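Local coordinates for mannitol dehydrogenase (Pseudomonas fluorescens, PDB 1LJ8), which binds NAD and probably catalyses the NAD-dependent interconversion of mannitol and fructose as a mannitol 2-dehydrogenase, at residues A[411-416]-A[425-430]; A[301-306]-A[371-376]; A[124-129]-A[275-280]. All coordinates share one frame; numbering follows the deposited sequence.

Contact 1 of 3, residues A[411-416]-A[425-430]; sequences ALYLKG and TIPDPR
Ile426 points its side chain at the C-terminal end of helix 401-413, where both of its branches find partners. Its CG2 branch lies 3.8 Å from CD2 of Leu414, and these two side chains cross at about a right angle. Past Tyr413 it runs in the opposite direction: Ile426 CD1 comes 4.1 Å from Tyr413 CE2, approaching the ring obliquely, and rests 3.9 Å from Tyr413 O. With CG of Tyr413 anti to the backbone N (chi1 154°), the phenol ring is carried past Ile426 and crosses Pro427 obliquely, its OH 3.4 Å from Pro427 CD. A serine at Tyr413 would probably open a gap beside Ile426 and Pro427 and leave the ring of Tyr424 without the aromatic neighbour it meets. Beyond the hydrophobic cluster, Asp428 OD2 accepts from Arg430 N (2.7 Å) on its anti lone pair. Tyr413 to Gly416 form a type I beta turn, closed by a glycine with positive phi as the chain leaves the helix; the returning loop bends through an inverse gamma turn at Pro427 and an Asx turn at Asp428, completing the helix-to-helix connection from 401-413 to 431-437 in the C-terminal domain.

Contact 2 of 3, residues A[301-306]-A[371-376]; sequences GSHLAL and LERVCS. With NAD (nicotinamide-adenine-dinucleotide), chain B.
Arg373 O is gripped twice by Ser376, three residues on: Ser376 OG donates to it at 2.9 Å, in the carbonyl plane and on a lone pair, and Ser376 N donates at 3.1 Å. The side chain of Arg373 starts out extended, with CG anti to the backbone N, then bends at chi3 and brings its guanidinium to the cofactor. The carboxamide of NAD lies over one face of that group, with Arg373 NH1 3.2 Å from NAD N7N, while the edge faces His303, whose CE1 is 3.8 Å from Arg373 NH2. The imidazole and guanidinium planes are 65° apart. A salt bridge from NE to Asp369 helps fix how the guanidinium is turned. Val374, the next residue, packs on His303: its CG2 sits over the centre of the ring in a CH-pi contact, only 7° off the normal, and its CG1 presses on His303 CB at 3.5 Å. Phe362 stacks with the same imidazole. Leu304 completes the contact, its CD2 reaching Val374 O at 3.9 Å. The segments 301-306 and 371-375 cross at -116°, their axes 9.6 Å apart, with Arg373 set at the nicotinamide end of the NAD pocket, where the C-terminal domain meets the cofactor.

Contact 3 of 3, residues A[124-129]-A[275-280]; sequences IRIVSL and PAWEKV
Strand 126-129 belongs to the parallel part of the Rossmann-type sheet, between strands 27-32 and 185-188, and Ile126 is the residue it turns toward the loop 275-280. Almost everything here rests on one methyl group. With CG1 anti to the carbonyl carbon (chi1 -71°) and the chain extended beyond it, Ile126 carries CD1 straight out from the sheet. There it meets CD of Pro275 tip to tip at 3.8 Å. The same CD1 comes within 4.0 Å of CH2 of Trp277, the indole having reached in from the opposite direction and meeting the methyl obliquely.

The two loop residues also pack on each other. Pro275 lays its CG over one face of the indole, 3.4 Å above the plane and offset toward the rim, so proline and tryptophan present a joint apolar surface to the isoleucine. Ala276, linking them, is the centre of an inverse gamma turn that folds the proline back over the ring, and a short 3-10 segment follows at 277-279. The polar edge of the indole is satisfied elsewhere: Trp277 NE1 is hydrogen-bonded to OG1 of Thr46 on helix 42-50. Met187 of strand 185-188 touches both Ile126 and Trp277. The result is a small buried hydrophobic cluster, joining one side of the Rossmann-type sheet to the loop between strands 263-266 and 283-284.

Overall arrangement
From the N terminus the three contacts follow in series, with none nested in or crossing another. Contact 3 opens first, at 124-129, and closes at 275-280, the longest loop of the three, holding 145 intervening residues; it ties strand 126-129 of the Rossmann-type sheet to the loop before strand 283-284. Contact 2 then runs from helix 289-313 to helix 371-375 in the C-terminal domain, and contact 1 closes a loop of only eight residues after helix 401-413. Contacts 1 and 2 adjoin, their centres 12 Å apart: Tyr413 and Pro427 pack against helix 371-375 and its end. Contact 3 stands on the opposite side of the chain's centre, 29 Å from contact 2 between centres.

Contact 1 of 3, residues A[411-416]-A[425-430]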
loop_
_atom_site.group_PDB
_atom_site.type_symbol
_atom_site.label_atom_id
_atom_site.label_comp_id
_atom_site.label_asym_id
_atom_site.label_seq_id
_atom_site.Cartn_x
_atom_site.Cartn_y
_atom_site.Cartn_z
ATOM N N ALA A 411 11.408 -17.385 2.240
ATOM C CA ALA A 411 12.425 -17.885 3.157
ATOM C C ALA A 411 13.801 -17.929 2.500
ATOM O O ALA A 411 14.814 -17.489 3.100
ATOM C CB ALA A 411 12.050 -19.315 3.705
ATOM N N LEU A 412 13.844 -18.436 1.279
ATOM C CA LEU A 412 15.136 -18.554 0.580
ATOM C C LEU A 412 15.613 -17.165 0.171
ATOM O O LEU A 412 16.790 -16.852 0.290
ATOM C CB LEU A 412 15.015 -19.460 -0.647
ATOM C CG LEU A 412 16.357 -19.752 -1.383
ATOM C CD1 LEU A 412 17.383 -20.365 -0.432
ATOM C CD2 LEU A 412 16.138 -20.686 -2.523
ATOM N N TYR A 413 14.678 -16.333 -0.257
ATOM C CA TYR A 413 14.973 -14.951 -0.666
ATOM C C TYR A 413 15.632 -14.174 0.492
ATOM O O TYR A 413 16.523 -13.334 0.262
ATOM C CB TYR A 413 13.657 -14.299 -1.082
ATOM C CG TYR A 413 13.641 -12.799 -0.941
ATOM C CD1 TYR A 413 14.006 -11.977 -2.014
ATOM C CD2 TYR A 413 13.211 -12.195 0.248
ATOM C CE1 TYR A 413 13.937 -10.600 -1.905
ATOM C CE2 TYR A 413 13.131 -10.777 0.365
ATOM C CZ TYR A 413 13.495 -10.007 -0.717
ATOM O OH TYR A 413 13.423 -8.619 -0.643
ATOM N N LEU A 414 15.208 -14.438 1.729
ATOM C CA LEU A 414 15.781 -13.737 2.895
ATOM C C LEU A 414 17.288 -13.984 3.092
ATOM O O LEU A 414 17.950 -13.264 3.856
ATOM C CB LEU A 414 15.052 -14.128 4.177
ATOM C CG LEU A 414 13.635 -13.534 4.258
ATOM C CD1 LEU A 414 12.818 -14.218 5.371
ATOM C CD2 LEU A 414 13.723 -12.008 4.497
ATOM N N LYS A 415 17.838 -15.003 2.437
ATOM C CA LYS A 415 19.275 -15.236 2.601
ATOM C C LYS A 415 20.086 -14.180 1.838
ATOM O O LYS A 415 21.308 -14.077 2.026
ATOM C CB LYS A 415 19.647 -16.669 2.177
ATOM C CG LYS A 415 19.051 -17.720 3.132
ATOM C CD LYS A 415 19.432 -19.170 2.758
ATOM C CE LYS A 415 20.616 -19.682 3.562
ATOM N NZ LYS A 415 20.223 -19.982 4.979
ATOM N N GLY A 416 19.422 -13.406 0.971
ATOM C CA GLY A 416 20.125 -12.295 0.308
ATOM C C GLY A 416 21.010 -12.502 -0.919
ATOM O O GLY A 416 21.861 -11.631 -1.195
ATOM N N THR A 425 20.194 -6.391 -0.194
ATOM C CA THR A 425 19.812 -6.096 1.154
ATOM C C THR A 425 18.301 -6.419 1.129
ATOM O O THR A 425 17.708 -6.473 0.051
ATOM C CB THR A 425 19.998 -4.613 1.463
ATOM O OG1 THR A 425 19.317 -3.846 0.463
ATOM C CG2 THR A 425 21.504 -4.246 1.427
ATOM N N ILE A 426 17.729 -6.627 2.298
ATOM C CA ILE A 426 16.281 -6.945 2.421
ATOM C C ILE A 426 15.498 -5.693 2.817
ATOM O O ILE A 426 15.632 -5.192 3.923
ATOM C CB ILE A 426 16.011 -7.979 3.520
ATOM C CG1 ILE A 426 16.938 -9.205 3.376
ATOM C CG2 ILE A 426 14.521 -8.402 3.468
ATOM C CD1 ILE A 426 16.768 -9.944 2.093
ATOM N N PRO A 427 14.619 -5.207 1.941
ATOM C CA PRO A 427 13.867 -4.002 2.312
ATOM C C PRO A 427 12.635 -4.356 3.172
ATOM O O PRO A 427 11.520 -4.409 2.684
ATOM C CB PRO A 427 13.526 -3.402 0.954
ATOM C CG PRO A 427 13.334 -4.602 0.080
ATOM C CD PRO A 427 14.422 -5.562 0.527
ATOM N N ASP A 428 12.853 -4.579 4.454
ATOM C CA ASP A 428 11.786 -4.971 5.366
ATOM C C ASP A 428 12.073 -4.294 6.686
ATOM O O ASP A 428 13.225 -4.262 7.123
ATOM C CB ASP A 428 11.824 -6.495 5.536
ATOM C CG ASP A 428 10.601 -7.061 6.255
ATOM O OD1 ASP A 428 9.908 -7.885 5.591
ATOM O OD2 ASP A 428 10.342 -6.714 7.461
ATOM N N PRO A 429 11.044 -3.739 7.334
ATOM C CA PRO A 429 11.277 -3.070 8.620
ATOM C C PRO A 429 11.787 -4.041 9.682
ATOM O O PRO A 429 12.378 -3.632 10.670
ATOM C CB PRO A 429 9.915 -2.454 8.940
ATOM C CG PRO A 429 8.919 -3.382 8.241
ATOM C CD PRO A 429 9.630 -3.648 6.920
ATOM N N ARG A 430 11.617 -5.343 9.460
ATOM C CA ARG A 430 12.100 -6.319 10.421
ATOM C C ARG A 430 13.136 -7.196 9.734
ATOM O O ARG A 430 13.218 -8.390 10.001
ATOM C CB ARG A 430 10.950 -7.206 10.905
ATOM C CG ARG A 430 9.774 -6.406 11.449
ATOM C CD ARG A 430 8.796 -7.323 12.194
ATOM N NE ARG A 430 9.413 -7.914 13.390
ATOM C CZ ARG A 430 8.855 -8.874 14.127
ATOM N NH1 ARG A 430 7.656 -9.360 13.808
ATOM N NH2 ARG A 430 9.511 -9.367 15.188
#

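Contact 2 of 3, residues A[301-306]-A[371-376]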
loop_
_atom_site.group_PDB
_atom_site.type_symbol
_atom_site.label_atom_id
_atom_site.label_comp_id
_atom_site.label_asym_id
_atom_site.label_seq_id
_atom_site.Cartn_x
_atom_site.Cartn_y
_atom_site.Cartn_z
ATOM N N GLY A 301 -2.095 -10.836 -3.707
ATOM C CA GLY A 301 -1.680 -12.197 -3.495
ATOM C C GLY A 301 -0.811 -12.657 -4.660
ATOM O O GLY A 301 0.205 -13.307 -4.432
ATOM N N SER A 302 -1.197 -12.351 -5.910
ATOM C CA SER A 302 -0.383 -12.777 -7.056
ATOM C C SER A 302 0.966 -12.061 -7.058
ATOM O O SER A 302 2.002 -12.668 -7.401
ATOM C CB SER A 302 -1.131 -12.486 -8.378
ATOM O OG SER A 302 -2.189 -13.417 -8.507
ATOM N N HIS A 303 0.953 -10.782 -6.648
ATOM C CA HIS A 303 2.226 -10.016 -6.612
ATOM C C HIS A 303 3.194 -10.763 -5.703
ATOM O O HIS A 303 4.350 -10.975 -6.078
ATOM C CB HIS A 303 2.004 -8.607 -6.044
ATOM C CG HIS A 303 2.046 -7.504 -7.054
ATOM N ND1 HIS A 303 1.713 -6.199 -6.722
ATOM C CD2 HIS A 303 2.379 -7.486 -8.371
ATOM C CE1 HIS A 303 1.837 -5.431 -7.793
ATOM N NE2 HIS A 303 2.241 -6.183 -8.804
ATOM N N LEU A 304 2.760 -11.144 -4.491
ATOM C CA LEU A 304 3.699 -11.866 -3.604
ATOM C C LEU A 304 4.121 -13.198 -4.168
ATOM O O LEU A 304 5.288 -13.608 -4.042
ATOM C CB LEU A 304 3.144 -12.096 -2.194
ATOM C CG LEU A 304 2.999 -10.937 -1.231
ATOM C CD1 LEU A 304 2.999 -11.501 0.216
ATOM C CD2 LEU A 304 4.211 -9.979 -1.343
ATOM N N ALA A 305 3.186 -13.893 -4.811
ATOM C CA ALA A 305 3.539 -15.191 -5.399
ATOM C C ALA A 305 4.593 -15.050 -6.502
ATOM O O ALA A 305 5.431 -15.933 -6.695
ATOM C CB ALA A 305 2.269 -15.882 -5.966
ATOM N N LEU A 306 4.560 -13.947 -7.229
ATOM C CA LEU A 306 5.561 -13.735 -8.280
ATOM C C LEU A 306 6.900 -13.160 -7.817
ATOM O O LEU A 306 7.993 -13.467 -8.350
ATOM C CB LEU A 306 5.046 -12.706 -9.298
ATOM C CG LEU A 306 3.766 -13.006 -10.061
ATOM C CD1 LEU A 306 3.278 -11.743 -10.856
ATOM C CD2 LEU A 306 4.122 -14.171 -11.006
ATOM N N LEU A 371 10.509 -5.387 -8.711
ATOM C CA LEU A 371 10.306 -6.472 -7.793
ATOM C C LEU A 371 10.843 -6.072 -6.410
ATOM O O LEU A 371 10.318 -6.531 -5.392
ATOM C CB LEU A 371 10.972 -7.798 -8.280
ATOM C CG LEU A 371 10.335 -8.384 -9.557
ATOM C CD1 LEU A 371 10.948 -9.791 -9.780
ATOM C CD2 LEU A 371 8.769 -8.446 -9.433
ATOM N N GLU A 372 11.841 -5.191 -6.332
ATOM C CA GLU A 372 12.297 -4.786 -5.002
ATOM C C GLU A 372 11.165 -4.084 -4.213
ATOM O O GLU A 372 11.072 -4.224 -2.989
ATOM C CB GLU A 372 13.485 -3.843 -5.092
ATOM C CG GLU A 372 14.066 -3.603 -3.701
ATOM C CD GLU A 372 15.472 -3.006 -3.703
ATOM O OE1 GLU A 372 16.300 -3.366 -4.569
ATOM O OE2 GLU A 372 15.748 -2.190 -2.802
ATOM N N ARG A 373 10.319 -3.342 -4.940
ATOM C CA ARG A 373 9.178 -2.679 -4.312
ATOM C C ARG A 373 8.165 -3.744 -3.915
ATOM O O ARG A 373 7.697 -3.781 -2.789
ATOM C CB ARG A 373 8.489 -1.709 -5.297
ATOM C CG ARG A 373 7.329 -0.934 -4.674
ATOM C CD ARG A 373 6.535 -0.138 -5.735
ATOM N NE ARG A 373 5.700 -1.048 -6.508
ATOM C CZ ARG A 373 4.561 -1.565 -6.048
ATOM N NH1 ARG A 373 4.110 -1.277 -4.812
ATOM N NH2 ARG A 373 3.852 -2.362 -6.841
ATOM N N VAL A 374 7.799 -4.588 -4.869
ATOM C CA VAL A 374 6.799 -5.626 -4.572
ATOM C C VAL A 374 7.243 -6.589 -3.452
ATOM O O VAL A 374 6.418 -7.065 -2.630
ATOM C CB VAL A 374 6.428 -6.401 -5.878
ATOM C CG1 VAL A 374 5.294 -7.459 -5.552
ATOM C CG2 VAL A 374 5.851 -5.390 -6.923
ATOM N N CYS A 375 8.555 -6.847 -3.360
ATOM C CA CYS A 375 9.087 -7.739 -2.319
ATOM C C CYS A 375 9.118 -7.060 -0.972
ATOM O O CYS A 375 9.148 -7.709 0.049
ATOM C CB CYS A 375 10.574 -8.094 -2.565
ATOM S SG CYS A 375 10.961 -9.113 -3.949
ATOM N N SER A 376 9.195 -5.734 -0.975
ATOM C CA SER A 376 9.381 -5.058 0.301
ATOM C C SER A 376 8.331 -5.304 1.368
ATOM O O SER A 376 7.132 -5.436 1.084
ATOM C CB SER A 376 9.551 -3.533 0.085
ATOM O OG SER A 376 8.301 -2.884 -0.118
HETATM P PA NAD B . 6.164 4.710 -0.431
HETATM O O1A NAD B . 7.276 3.918 0.027
HETATM O O2A NAD B . 6.258 5.660 -1.576
HETATM O O5B NAD B . 5.584 5.591 0.767
HETATM C C5B NAD B . 5.209 4.946 2.023
HETATM C C4B NAD B . 4.865 6.182 2.880
HETATM O O4B NAD B . 4.405 5.667 4.198
HETATM C C3B NAD B . 6.075 7.095 3.290
HETATM O O3B NAD B . 5.563 8.439 3.340
HETATM C C2B NAD B . 6.478 6.541 4.664
HETATM O O2B NAD B . 7.199 7.478 5.455
HETATM C C1B NAD B . 5.115 6.271 5.273
HETATM N N9A NAD B . 5.099 5.351 6.366
HETATM C C8A NAD B . 5.662 4.100 6.515
HETATM N N7A NAD B . 5.377 3.555 7.676
HETATM C C5A NAD B . 4.589 4.504 8.309
HETATM C C6A NAD B . 3.985 4.451 9.570
HETATM N N6A NAD B . 4.046 3.429 10.425
HETATM N N1A NAD B . 3.252 5.555 9.982
HETATM C C2A NAD B . 3.110 6.677 9.167
HETATM N N3A NAD B . 3.682 6.743 7.903
HETATM C C4A NAD B . 4.420 5.617 7.527
HETATM O O3 NAD B . 4.989 3.677 -0.696
HETATM P PN NAD B . 3.708 3.746 -1.666
HETATM O O1N NAD B . 4.045 3.114 -2.945
HETATM O O2N NAD B . 3.256 5.140 -1.689
HETATM O O5D NAD B . 2.690 2.778 -0.950
HETATM C C5D NAD B . 2.185 3.182 0.316
HETATM C C4D NAD B . 1.010 2.340 0.561
HETATM O O4D NAD B . -0.117 2.637 -0.290
HETATM C C3D NAD B . 1.181 0.780 0.494
HETATM O O3D NAD B . 1.837 0.256 1.643
HETATM C C2D NAD B . -0.229 0.285 0.240
HETATM O O2D NAD B . -0.929 0.065 1.457
HETATM C C1D NAD B . -0.857 1.424 -0.602
HETATM N N1N NAD B . -0.872 1.172 -2.056
HETATM C C2N NAD B . 0.251 1.244 -2.901
HETATM C C3N NAD B . 0.089 0.890 -4.215
HETATM C C7N NAD B . 1.317 0.927 -5.144
HETATM O O7N NAD B . 1.190 0.409 -6.264
HETATM N N7N NAD B . 2.470 1.414 -4.737
HETATM C C4N NAD B . -1.218 0.426 -4.729
HETATM C C5N NAD B . -2.333 0.406 -3.836
HETATM C C6N NAD B . -2.183 0.779 -2.470
#

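Contact 3 of 3, residues A[124-129]-A[275-280]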
loop_
_atom_site.group_PDB
_atom_site.type_symbol
_atom_site.label_atom_id
_atom_site.label_comp_id
_atom_site.label_asym_id
_atom_site.label_seq_id
_atom_site.Cartn_x
_atom_site.Cartn_y
_atom_site.Cartn_z
ATOM N N ILE A 124 -9.634 21.224 8.097
ATOM C CA ILE A 124 -9.231 19.832 7.820
ATOM C C ILE A 124 -10.393 18.952 8.249
ATOM O O ILE A 124 -10.708 18.815 9.435
ATOM C CB ILE A 124 -7.942 19.443 8.588
ATOM C CG1 ILE A 124 -6.799 20.339 8.094
ATOM C CG2 ILE A 124 -7.635 17.930 8.427
ATOM C CD1 ILE A 124 -6.493 20.151 6.590
ATOM N N ARG A 125 -11.001 18.318 7.253
ATOM C CA ARG A 125 -12.213 17.502 7.474
ATOM C C ARG A 125 -12.035 16.015 7.226
ATOM O O ARG A 125 -12.917 15.222 7.576
ATOM C CB ARG A 125 -13.368 18.043 6.592
ATOM C CG ARG A 125 -13.938 19.412 7.064
ATOM C CD ARG A 125 -14.490 20.223 5.873
ATOM N NE ARG A 125 -13.387 20.866 5.176
ATOM C CZ ARG A 125 -13.426 21.426 3.963
ATOM N NH1 ARG A 125 -14.540 21.423 3.244
ATOM N NH2 ARG A 125 -12.341 22.039 3.497
ATOM N N ILE A 126 -10.899 15.659 6.627
ATOM C CA ILE A 126 -10.572 14.244 6.391
ATOM C C ILE A 126 -9.084 14.083 6.680
ATOM O O ILE A 126 -8.275 14.939 6.245
ATOM C CB ILE A 126 -10.771 13.845 4.890
ATOM C CG1 ILE A 126 -12.267 13.816 4.536
ATOM C CG2 ILE A 126 -10.168 12.429 4.642
ATOM C CD1 ILE A 126 -12.487 13.844 3.000
ATOM N N VAL A 127 -8.734 13.046 7.444
ATOM C CA VAL A 127 -7.316 12.666 7.669
ATOM C C VAL A 127 -7.226 11.316 6.904
ATOM O O VAL A 127 -7.865 10.326 7.288
ATOM C CB VAL A 127 -6.971 12.440 9.172
ATOM C CG1 VAL A 127 -5.491 11.903 9.302
ATOM C CG2 VAL A 127 -7.059 13.799 9.901
ATOM N N SER A 128 -6.471 11.306 5.805
ATOM C CA SER A 128 -6.311 10.109 5.011
ATOM C C SER A 128 -4.965 9.453 5.288
ATOM O O SER A 128 -4.004 10.100 5.752
ATOM C CB SER A 128 -6.481 10.423 3.527
ATOM O OG SER A 128 -5.645 11.503 3.152
ATOM N N LEU A 129 -4.891 8.157 4.975
ATOM C CA LEU A 129 -3.699 7.385 5.264
ATOM C C LEU A 129 -3.123 6.490 4.174
ATOM O O LEU A 129 -3.874 5.769 3.507
ATOM C CB LEU A 129 -3.989 6.411 6.455
ATOM C CG LEU A 129 -4.735 6.907 7.729
ATOM C CD1 LEU A 129 -5.129 5.707 8.652
ATOM C CD2 LEU A 129 -3.811 7.918 8.472
ATOM N N PRO A 275 -14.872 15.748 -0.765
ATOM C CA PRO A 275 -14.919 16.328 -2.125
ATOM C C PRO A 275 -15.938 15.484 -2.929
ATOM O O PRO A 275 -16.131 14.281 -2.649
ATOM C CB PRO A 275 -13.508 16.083 -2.690
ATOM C CG PRO A 275 -12.613 15.874 -1.413
ATOM C CD PRO A 275 -13.555 15.174 -0.437
ATOM N N ALA A 276 -16.530 16.096 -3.955
ATOM C CA ALA A 276 -17.461 15.408 -4.863
ATOM C C ALA A 276 -16.666 14.526 -5.866
ATOM O O ALA A 276 -16.755 14.691 -7.094
ATOM C CB ALA A 276 -18.301 16.467 -5.619
ATOM N N TRP A 277 -15.888 13.590 -5.343
ATOM C CA TRP A 277 -15.046 12.719 -6.181
ATOM C C TRP A 277 -15.839 11.908 -7.218
ATOM O O TRP A 277 -15.278 11.474 -8.231
ATOM C CB TRP A 277 -14.256 11.741 -5.287
ATOM C CG TRP A 277 -13.088 12.366 -4.517
ATOM C CD1 TRP A 277 -12.052 13.135 -5.025
ATOM C CD2 TRP A 277 -12.783 12.157 -3.126
ATOM N NE1 TRP A 277 -11.124 13.401 -4.005
ATOM C CE2 TRP A 277 -11.555 12.812 -2.849
ATOM C CE3 TRP A 277 -13.440 11.472 -2.084
ATOM C CZ2 TRP A 277 -10.966 12.811 -1.566
ATOM C CZ3 TRP A 277 -12.852 11.473 -0.811
ATOM C CH2 TRP A 277 -11.629 12.145 -0.570
ATOM N N GLU A 278 -17.132 11.699 -6.977
ATOM C CA GLU A 278 -17.872 10.894 -7.957
ATOM C C GLU A 278 -17.941 11.609 -9.301
ATOM O O GLU A 278 -18.171 10.952 -10.318
ATOM C CB GLU A 278 -19.311 10.540 -7.480
ATOM C CG GLU A 278 -20.204 11.731 -7.131
ATOM C CD GLU A 278 -20.082 12.140 -5.638
ATOM O OE1 GLU A 278 -19.027 12.697 -5.252
ATOM O OE2 GLU A 278 -21.052 11.861 -4.851
ATOM N N LYS A 279 -17.767 12.931 -9.312
ATOM C CA LYS A 279 -17.817 13.679 -10.564
ATOM C C LYS A 279 -16.589 13.374 -11.425
ATOM O O LYS A 279 -16.574 13.692 -12.634
ATOM C CB LYS A 279 -17.905 15.187 -10.288
ATOM C CG LYS A 279 -19.282 15.617 -9.721
ATOM C CD LYS A 279 -19.395 17.085 -9.353
ATOM C CE LYS A 279 -20.794 17.369 -8.717
ATOM N NZ LYS A 279 -20.921 18.750 -8.206
ATOM N N VAL A 280 -15.554 12.762 -10.833
ATOM C CA VAL A 280 -14.373 12.409 -11.625
ATOM C C VAL A 280 -14.032 10.933 -11.601
ATOM O O VAL A 280 -12.853 10.551 -11.685
ATOM C CB VAL A 280 -13.124 13.234 -11.239
ATOM C CG1 VAL A 280 -13.341 14.713 -11.711
ATOM C CG2 VAL A 280 -12.880 13.153 -9.702
#